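Local coordinates for protein Aar187cp (Eremothecium gossypii, PDB 3ZIL) that probably regulates the establishment of sister-chromatid cohesion by acting on cohesin, this chain being the helical Wap1 domain of the longer Wpl1 protein, at residues N41-L46 with L85-I90; K79-S84 with E119-K124. All coordinates share one frame; numbering follows the deposited sequence.

Contact 1: residues N41-L46 with L85-I90; sequences NNMLRL and LLQCFI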
ATOM      1  N   ASN A  41     -30.776 -10.564 -11.488  1.00 24.97           N
ATOM      2  CA  ASN A  41     -31.832  -9.580 -11.632  1.00 25.09           C
ATOM      3  C   ASN A  41     -32.517  -9.265 -10.308  1.00 22.82           C
ATOM      4  O   ASN A  41     -32.804  -8.081 -10.007  1.00 20.83           O
ATOM      5  CB  ASN A  41     -32.836 -10.014 -12.721  1.00 27.27           C
ATOM      6  CG  ASN A  41     -32.268  -9.789 -14.152  1.00 30.14           C
ATOM      7  OD1 ASN A  41     -31.115  -9.386 -14.324  1.00 29.56           O
ATOM      8  ND2 ASN A  41     -33.043 -10.076 -15.145  1.00 27.43           N
ATOM      9  N   ASN A  42     -32.755 -10.306  -9.501  1.00 20.59           N
ATOM     10  CA  ASN A  42     -33.279 -10.073  -8.169  1.00 21.82           C
ATOM     11  C   ASN A  42     -32.233  -9.271  -7.380  1.00 19.73           C
ATOM     12  O   ASN A  42     -32.608  -8.399  -6.608  1.00 20.11           O
ATOM     13  CB  ASN A  42     -33.596 -11.378  -7.411  1.00 22.86           C
ATOM     14  CG  ASN A  42     -34.867 -12.078  -7.967  1.00 27.95           C
ATOM     15  OD1 ASN A  42     -35.191 -13.162  -7.587  1.00 34.29           O
ATOM     16  ND2 ASN A  42     -35.552 -11.436  -8.839  1.00 25.75           N
ATOM     17  N   MET A  43     -30.958  -9.599  -7.533  1.00 18.34           N
ATOM     18  CA  MET A  43     -29.921  -8.885  -6.671  1.00 19.80           C
ATOM     19  C   MET A  43     -29.914  -7.396  -7.084  1.00 17.25           C
ATOM     20  O   MET A  43     -29.783  -6.463  -6.234  1.00 20.40           O
ATOM     21  CB  MET A  43     -28.517  -9.552  -6.795  1.00 17.63           C
ATOM     22  CG  MET A  43     -27.445  -8.887  -5.852  1.00 17.88           C
ATOM     23  SD  MET A  43     -25.924  -9.892  -6.117  1.00 24.10           S
ATOM     24  CE  MET A  43     -26.315 -11.486  -5.388  1.00 23.99           C
ATOM     25  N   LEU A  44     -30.030  -7.166  -8.387  1.00 17.91           N
ATOM     26  CA  LEU A  44     -30.096  -5.781  -8.878  1.00 19.26           C
ATOM     27  C   LEU A  44     -31.235  -4.972  -8.285  1.00 22.62           C
ATOM     28  O   LEU A  44     -31.082  -3.813  -7.794  1.00 21.17           O
ATOM     29  CB  LEU A  44     -30.126  -5.745 -10.420  1.00 21.20           C
ATOM     30  CG  LEU A  44     -30.336  -4.368 -11.114  1.00 21.50           C
ATOM     31  CD1 LEU A  44     -29.152  -3.477 -10.652  1.00 20.86           C
ATOM     32  CD2 LEU A  44     -30.385  -4.455 -12.639  1.00 19.35           C
ATOM     33  N   ARG A  45     -32.402  -5.583  -8.295  1.00 23.42           N
ATOM     34  CA  ARG A  45     -33.568  -4.979  -7.803  1.00 21.80           C
ATOM     35  C   ARG A  45     -33.446  -4.756  -6.289  1.00 23.91           C
ATOM     36  O   ARG A  45     -33.891  -3.724  -5.764  1.00 20.50           O
ATOM     37  CB  ARG A  45     -34.732  -5.873  -8.212  1.00 25.84           C
ATOM     38  CG  ARG A  45     -36.047  -5.550  -7.513  1.00 27.80           C
ATOM     39  CD  ARG A  45     -37.174  -6.316  -8.268  1.00 31.99           C
ATOM     40  NE  ARG A  45     -38.441  -5.864  -7.753  1.00 29.31           N
ATOM     41  CZ  ARG A  45     -39.613  -6.449  -7.942  1.00 32.99           C
ATOM     42  NH1 ARG A  45     -39.713  -7.563  -8.662  1.00 26.35           N
ATOM     43  NH2 ARG A  45     -40.699  -5.911  -7.359  1.00 32.40           N
ATOM     44  N   LEU A  46     -32.784  -5.676  -5.577  1.00 22.74           N
ATOM     45  CA  LEU A  46     -32.550  -5.496  -4.136  1.00 22.37           C
ATOM     46  C   LEU A  46     -31.634  -4.293  -3.801  1.00 23.53           C
ATOM     47  O   LEU A  46     -31.941  -3.484  -2.864  1.00 22.09           O
ATOM     48  CB  LEU A  46     -31.963  -6.773  -3.559  1.00 21.67           C
ATOM     49  CG  LEU A  46     -31.398  -6.742  -2.136  1.00 24.41           C
ATOM     50  CD1 LEU A  46     -32.532  -6.422  -1.174  1.00 22.35           C
ATOM     51  CD2 LEU A  46     -30.575  -8.016  -1.770  1.00 21.59           C
ATOM     52  N   LEU A  85     -19.997  -6.764  -8.687  1.00 16.58           N
ATOM     53  CA  LEU A  85     -20.264  -5.388  -8.368  1.00 17.10           C
ATOM     54  C   LEU A  85     -21.425  -5.166  -7.388  1.00 17.34           C
ATOM     55  O   LEU A  85     -21.296  -4.412  -6.415  1.00 16.23           O
ATOM     56  CB  LEU A  85     -20.505  -4.585  -9.621  1.00 17.01           C
ATOM     57  CG  LEU A  85     -20.472  -3.060  -9.308  1.00 20.08           C
ATOM     58  CD1 LEU A  85     -19.101  -2.580  -8.792  1.00 17.81           C
ATOM     59  CD2 LEU A  85     -20.914  -2.233 -10.530  1.00 22.98           C
ATOM     60  N   LEU A  86     -22.575  -5.792  -7.671  1.00 17.41           N
ATOM     61  CA  LEU A  86     -23.700  -5.751  -6.781  1.00 17.44           C
ATOM     62  C   LEU A  86     -23.315  -6.295  -5.404  1.00 16.78           C
ATOM     63  O   LEU A  86     -23.778  -5.783  -4.400  1.00 18.09           O
ATOM     64  CB  LEU A  86     -24.845  -6.614  -7.374  1.00 18.96           C
ATOM     65  CG  LEU A  86     -25.316  -6.241  -8.775  1.00 17.52           C
ATOM     66  CD1 LEU A  86     -26.435  -7.160  -9.356  1.00 18.74           C
ATOM     67  CD2 LEU A  86     -25.699  -4.767  -8.820  1.00 18.20           C
ATOM     68  N   GLN A  87     -22.514  -7.378  -5.367  1.00 16.07           N
ATOM     69  CA  GLN A  87     -22.167  -7.998  -4.124  1.00 17.80           C
ATOM     70  C   GLN A  87     -21.244  -7.072  -3.365  1.00 17.05           C
ATOM     71  O   GLN A  87     -21.338  -7.065  -2.143  1.00 16.24           O
ATOM     72  CB  GLN A  87     -21.454  -9.368  -4.301  1.00 18.38           C
ATOM     73  CG  GLN A  87     -22.446 -10.430  -4.805  1.00 19.74           C
ATOM     74  CD  GLN A  87     -21.761 -11.692  -5.257  1.00 21.30           C
ATOM     75  OE1 GLN A  87     -20.908 -11.663  -6.142  1.00 21.58           O
ATOM     76  NE2 GLN A  87     -22.218 -12.836  -4.732  1.00 18.92           N
ATOM     77  N   CYS A  88     -20.339  -6.380  -4.053  1.00 15.93           N
ATOM     78  CA  CYS A  88     -19.472  -5.389  -3.324  1.00 17.22           C
ATOM     79  C   CYS A  88     -20.350  -4.234  -2.687  1.00 17.65           C
ATOM     80  O   CYS A  88     -20.089  -3.835  -1.574  1.00 18.66           O
ATOM     81  CB  CYS A  88     -18.477  -4.750  -4.261  1.00 16.34           C
ATOM     82  SG  CYS A  88     -17.182  -5.805  -4.928  1.00 20.10           S
ATOM     83  N   PHE A  89     -21.349  -3.702  -3.404  1.00 19.05           N
ATOM     84  CA  PHE A  89     -22.317  -2.752  -2.819  1.00 20.94           C
ATOM     85  C   PHE A  89     -23.031  -3.282  -1.527  1.00 22.69           C
ATOM     86  O   PHE A  89     -23.017  -2.612  -0.506  1.00 22.01           O
ATOM     87  CB  PHE A  89     -23.324  -2.242  -3.886  1.00 22.96           C
ATOM     88  CG  PHE A  89     -24.467  -1.485  -3.300  1.00 27.65           C
ATOM     89  CD1 PHE A  89     -24.296  -0.170  -2.835  1.00 26.49           C
ATOM     90  CD2 PHE A  89     -25.696  -2.109  -3.110  1.00 29.76           C
ATOM     91  CE1 PHE A  89     -25.350   0.527  -2.265  1.00 29.79           C
ATOM     92  CE2 PHE A  89     -26.745  -1.416  -2.506  1.00 33.76           C
ATOM     93  CZ  PHE A  89     -26.571  -0.098  -2.084  1.00 30.14           C
ATOM     94  N   ILE A  90     -23.566  -4.519  -1.556  1.00 20.68           N
ATOM     95  CA  ILE A  90     -24.151  -5.150  -0.418  1.00 20.33           C
ATOM     96  C   ILE A  90     -23.174  -5.174   0.777  1.00 21.46           C
ATOM     97  O   ILE A  90     -23.555  -4.791   1.921  1.00 20.32           O
ATOM     98  CB  ILE A  90     -24.641  -6.581  -0.774  1.00 21.38           C
ATOM     99  CG1 ILE A  90     -25.772  -6.469  -1.781  1.00 23.03           C
ATOM    100  CG2 ILE A  90     -24.962  -7.391   0.501  1.00 22.82           C
ATOM    101  CD1 ILE A  90     -26.917  -5.623  -1.258  1.00 30.06           C
TER
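M43 and L86 carry most of this helix-to-helix contact, an example of two helices joined mainly through van der Waals contact of hydrocarbon and thioether groups, with no hydrogen bond between them. Helices 36-52 and 81-93 run in broadly the same direction here, their short axes 10.1 Å apart at an angle of 38°. M43 has CG anti to the backbone N (chi1 -177°) and stays extended as far as the sulfur, which arrives at the neighbouring helix between two residues: M43 SD lies 3.7 Å from L86 CB and 3.8 Å from Q87 CG. The methionine crosses L86 obliquely but meets the Q87 side chain at about a right angle.

In the return direction L86 pushes CD1 against the backbone of the first helix, 3.7 Å from L44 N, while its other methyl, CD2, sits 4.1 Å from L44 CD1. L138 of helix 129-141 touches both leucines. Farther along, L46 CD2 and I90 CD1 meet more loosely at 4.4 Å.

Q87 meets M43 chiefly through CG, its NE2 being hydrogen-bonded to the carbonyl oxygens of C72 and G75. These buried residues are thus held together across the segments by van der Waals contact among methionine, leucine, isoleucine and the CG of Q87.

Contact 2: residues K79-S84 with E119-K124; sequences KQKVTS and EVFPKK
K81, in the first turn of helix 81-93, meets V120, F121 and P122 one after another. The setting is an all-helical fold, in which the loop between helices 108-116 and 129-141 passes over the N-terminal turn of a third helix; the case illustrates how a lysine can serve two chemistries at once.

Taking the loop in order, E119 faces elsewhere and forms a salt bridge with R178. V120 contributes chiefly its backbone: its O lies 3.7 Å from K81 CE. The lysine chain bends at chi2 (-76°), and its ammonium group bonds to the carbonyl of P78 and forms a salt bridge with D118, just before the loop segment. The part of the side chain that packs on the loop is its methylenes.

F121 holds CG anti to the backbone N (chi1 -162°) and presents its edge to the helix. F121 CE1 comes within 3.5 Å of K81 O, which lies near the ring plane, and 3.7 Å of K81 CB. Side chains of T147 and Y135 also touch F121. An alanine here would probably open a gap beside the K81 carbonyl and take from K81 CB its aromatic neighbour, leaving P122 CD without the ring face it covers.

P122 follows with its CD over one face of the F121 ring, offset toward the rim, and at the same time 3.5 Å from K81 CB; lysine and proline cross at about a right angle. P122 CG also reaches V82 CG2, at 4.3 Å.

The helix start facing this loop is tied internally at Q80, the N-cap residue. Q80 O accepts from both S84 N, at 3.1 Å, and S84 OG, at 2.9 Å, the two donors approaching from opposite faces of the carbonyl plane.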
ATOM      1  N   LYS A  79     -15.447 -13.883 -12.265  1.00 28.54           N
ATOM      2  CA  LYS A  79     -15.726 -13.755 -13.701  1.00 31.24           C
ATOM      3  C   LYS A  79     -17.106 -13.163 -13.975  1.00 28.44           C
ATOM      4  O   LYS A  79     -17.353 -12.702 -15.068  1.00 30.45           O
ATOM      5  CB  LYS A  79     -15.578 -15.099 -14.437  1.00 30.86           C
ATOM      6  CG  LYS A  79     -14.127 -15.543 -14.618  1.00 36.41           C
ATOM      7  CD  LYS A  79     -14.103 -17.050 -14.879  1.00 42.52           C
ATOM      8  CE  LYS A  79     -12.692 -17.552 -15.087  1.00 47.97           C
ATOM      9  NZ  LYS A  79     -12.657 -19.042 -14.890  1.00 58.01           N
ATOM     10  N   GLN A  80     -17.998 -13.152 -12.986  1.00 27.63           N
ATOM     11  CA  GLN A  80     -19.332 -12.571 -13.239  1.00 29.39           C
ATOM     12  C   GLN A  80     -19.271 -11.177 -12.733  1.00 27.57           C
ATOM     13  O   GLN A  80     -19.473 -10.937 -11.548  1.00 28.67           O
ATOM     14  CB  GLN A  80     -20.442 -13.400 -12.585  1.00 32.29           C
ATOM     15  CG  GLN A  80     -20.503 -14.794 -13.237  1.00 35.41           C
ATOM     16  CD  GLN A  80     -21.290 -15.844 -12.479  1.00 40.28           C
ATOM     17  OE1 GLN A  80     -21.936 -15.590 -11.456  1.00 48.07           O
ATOM     18  NE2 GLN A  80     -21.239 -17.048 -12.986  1.00 48.82           N
ATOM     19  N   LYS A  81     -18.982 -10.248 -13.633  1.00 27.06           N
ATOM     20  CA  LYS A  81     -18.596  -8.904 -13.162  1.00 25.86           C
ATOM     21  C   LYS A  81     -19.761  -8.107 -12.588  1.00 24.47           C
ATOM     22  O   LYS A  81     -19.573  -7.390 -11.606  1.00 20.35           O
ATOM     23  CB  LYS A  81     -17.906  -8.109 -14.239  1.00 24.91           C
ATOM     24  CG  LYS A  81     -16.600  -8.696 -14.748  1.00 25.54           C
ATOM     25  CD  LYS A  81     -15.535  -8.415 -13.675  1.00 28.86           C
ATOM     26  CE  LYS A  81     -14.208  -8.990 -14.082  1.00 32.41           C
ATOM     27  NZ  LYS A  81     -13.487  -9.247 -12.828  1.00 38.08           N
ATOM     28  N   VAL A  82     -20.971  -8.240 -13.168  1.00 23.56           N
ATOM     29  CA  VAL A  82     -22.061  -7.389 -12.757  1.00 23.38           C
ATOM     30  C   VAL A  82     -22.566  -7.868 -11.386  1.00 21.42           C
ATOM     31  O   VAL A  82     -22.739  -7.077 -10.478  1.00 24.78           O
ATOM     32  CB  VAL A  82     -23.237  -7.278 -13.794  1.00 23.51           C
ATOM     33  CG1 VAL A  82     -24.422  -6.574 -13.118  1.00 21.05           C
ATOM     34  CG2 VAL A  82     -22.805  -6.535 -15.038  1.00 23.65           C
ATOM     35  N   THR A  83     -22.645  -9.182 -11.215  1.00 20.91           N
ATOM     36  CA  THR A  83     -23.070  -9.762  -9.954  1.00 20.54           C
ATOM     37  C   THR A  83     -22.068  -9.374  -8.860  1.00 19.32           C
ATOM     38  O   THR A  83     -22.459  -9.004  -7.752  1.00 20.21           O
ATOM     39  CB  THR A  83     -23.207 -11.268 -10.119  1.00 21.35           C
ATOM     40  OG1 THR A  83     -24.302 -11.511 -11.018  1.00 25.48           O
ATOM     41  CG2 THR A  83     -23.507 -11.968  -8.827  1.00 22.07           C
ATOM     42  N   SER A  84     -20.789  -9.470  -9.198  1.00 16.84           N
ATOM     43  CA  SER A  84     -19.669  -9.135  -8.256  1.00 18.44           C
ATOM     44  C   SER A  84     -19.693  -7.671  -7.758  1.00 16.31           C
ATOM     45  O   SER A  84     -19.471  -7.374  -6.566  1.00 20.63           O
ATOM     46  CB  SER A  84     -18.385  -9.474  -9.018  1.00 16.76           C
ATOM     47  OG  SER A  84     -18.224 -10.870  -8.986  1.00 17.36           O
ATOM     48  N   GLU A 119      -8.835  -4.785 -14.007  1.00 25.34           N
ATOM     49  CA  GLU A 119      -9.412  -3.495 -14.415  1.00 25.50           C
ATOM     50  C   GLU A 119     -10.507  -3.594 -15.505  1.00 28.35           C
ATOM     51  O   GLU A 119     -11.157  -2.616 -15.829  1.00 30.25           O
ATOM     52  CB  GLU A 119      -8.342  -2.451 -14.866  1.00 25.00           C
ATOM     53  CG  GLU A 119      -7.052  -2.254 -14.030  1.00 25.09           C
ATOM     54  CD  GLU A 119      -5.940  -3.302 -14.346  1.00 23.08           C
ATOM     55  OE1 GLU A 119      -6.218  -4.492 -14.352  1.00 24.04           O
ATOM     56  OE2 GLU A 119      -4.760  -2.975 -14.498  1.00 25.61           O
ATOM     57  N   VAL A 120     -10.729  -4.752 -16.061  1.00 30.37           N
ATOM     58  CA  VAL A 120     -11.669  -4.803 -17.179  1.00 33.08           C
ATOM     59  C   VAL A 120     -13.037  -4.958 -16.617  1.00 28.35           C
ATOM     60  O   VAL A 120     -13.272  -5.851 -15.789  1.00 33.75           O
ATOM     61  CB  VAL A 120     -11.448  -6.016 -18.074  1.00 35.24           C
ATOM     62  CG1 VAL A 120     -10.175  -5.837 -18.890  1.00 41.74           C
ATOM     63  CG2 VAL A 120     -11.573  -7.342 -17.277  1.00 35.71           C
ATOM     64  N   PHE A 121     -13.909  -4.032 -16.959  1.00 25.69           N
ATOM     65  CA  PHE A 121     -15.272  -4.086 -16.461  1.00 27.72           C
ATOM     66  C   PHE A 121     -16.227  -3.894 -17.646  1.00 24.94           C
ATOM     67  O   PHE A 121     -16.017  -2.972 -18.418  1.00 25.34           O
ATOM     68  CB  PHE A 121     -15.492  -3.053 -15.355  1.00 24.81           C
ATOM     69  CG  PHE A 121     -16.707  -3.352 -14.548  1.00 24.50           C
ATOM     70  CD1 PHE A 121     -16.678  -4.347 -13.590  1.00 20.25           C
ATOM     71  CD2 PHE A 121     -17.923  -2.697 -14.806  1.00 23.11           C
ATOM     72  CE1 PHE A 121     -17.837  -4.651 -12.858  1.00 19.52           C
ATOM     73  CE2 PHE A 121     -19.070  -3.046 -14.126  1.00 20.27           C
ATOM     74  CZ  PHE A 121     -19.036  -4.029 -13.166  1.00 21.02           C
ATOM     75  N   PRO A 122     -17.268  -4.751 -17.798  1.00 25.16           N
ATOM     76  CA  PRO A 122     -18.151  -4.518 -18.970  1.00 25.71           C
ATOM     77  C   PRO A 122     -18.889  -3.174 -18.932  1.00 28.80           C
ATOM     78  O   PRO A 122     -19.319  -2.711 -17.859  1.00 28.52           O
ATOM     79  CB  PRO A 122     -19.210  -5.643 -18.845  1.00 26.42           C
ATOM     80  CG  PRO A 122     -19.200  -6.002 -17.365  1.00 28.28           C
ATOM     81  CD  PRO A 122     -17.742  -5.890 -16.976  1.00 26.77           C
ATOM     82  N   LYS A 123     -19.062  -2.560 -20.091  1.00 34.33           N
ATOM     83  CA  LYS A 123     -19.800  -1.302 -20.179  1.00 34.09           C
ATOM     84  C   LYS A 123     -21.291  -1.511 -20.475  1.00 37.59           C
ATOM     85  O   LYS A 123     -22.071  -0.565 -20.346  1.00 42.79           O
ATOM     86  CB  LYS A 123     -19.185  -0.468 -21.292  1.00 44.20           C
ATOM     87  CG  LYS A 123     -18.326   0.698 -20.833  1.00 53.31           C
ATOM     88  CD  LYS A 123     -17.967   1.599 -22.026  1.00 58.72           C
ATOM     89  CE  LYS A 123     -17.106   0.879 -23.075  1.00 53.82           C
ATOM     90  NZ  LYS A 123     -17.025   1.686 -24.330  1.00 51.75           N
ATOM     91  N   LYS A 124     -21.690  -2.712 -20.901  1.00 34.82           N
ATOM     92  CA  LYS A 124     -23.107  -3.067 -21.102  1.00 41.37           C
ATOM     93  C   LYS A 124     -23.593  -4.221 -20.177  1.00 45.25           C
ATOM     94  O   LYS A 124     -22.808  -5.096 -19.773  1.00 43.33           O
ATOM     95  CB  LYS A 124     -23.304  -3.554 -22.540  1.00 45.11           C
ATOM     96  CG  LYS A 124     -22.792  -2.655 -23.640  1.00 44.58           C
ATOM     97  CD  LYS A 124     -23.361  -3.115 -24.975  1.00 53.69           C
ATOM     98  CE  LYS A 124     -23.630  -1.935 -25.901  1.00 56.67           C
ATOM     99  NZ  LYS A 124     -24.154  -2.389 -27.235  1.00 63.54           N
TER

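How the contacts relate
Helix 81-93 serves both contacts, lending its first turn to contact 2 and the following turns to contact 1, so that centres only about 13 Å apart differ sharply in character. Contact 1 is buried and joins helix to helix through aliphatic side chains and a thioether; contact 2 lies at the surface, joins helix to loop, and mixes lysine methylenes, an aromatic edge and a proline with charges paired nearby. They meet where L85 CD2 packs on F121 CZ at 3.7 Å and where M43 SD approaches T83 O. Their segments alternate along the chain, and the shared helix touches both helix 36-52 and the loop after helix 108-116.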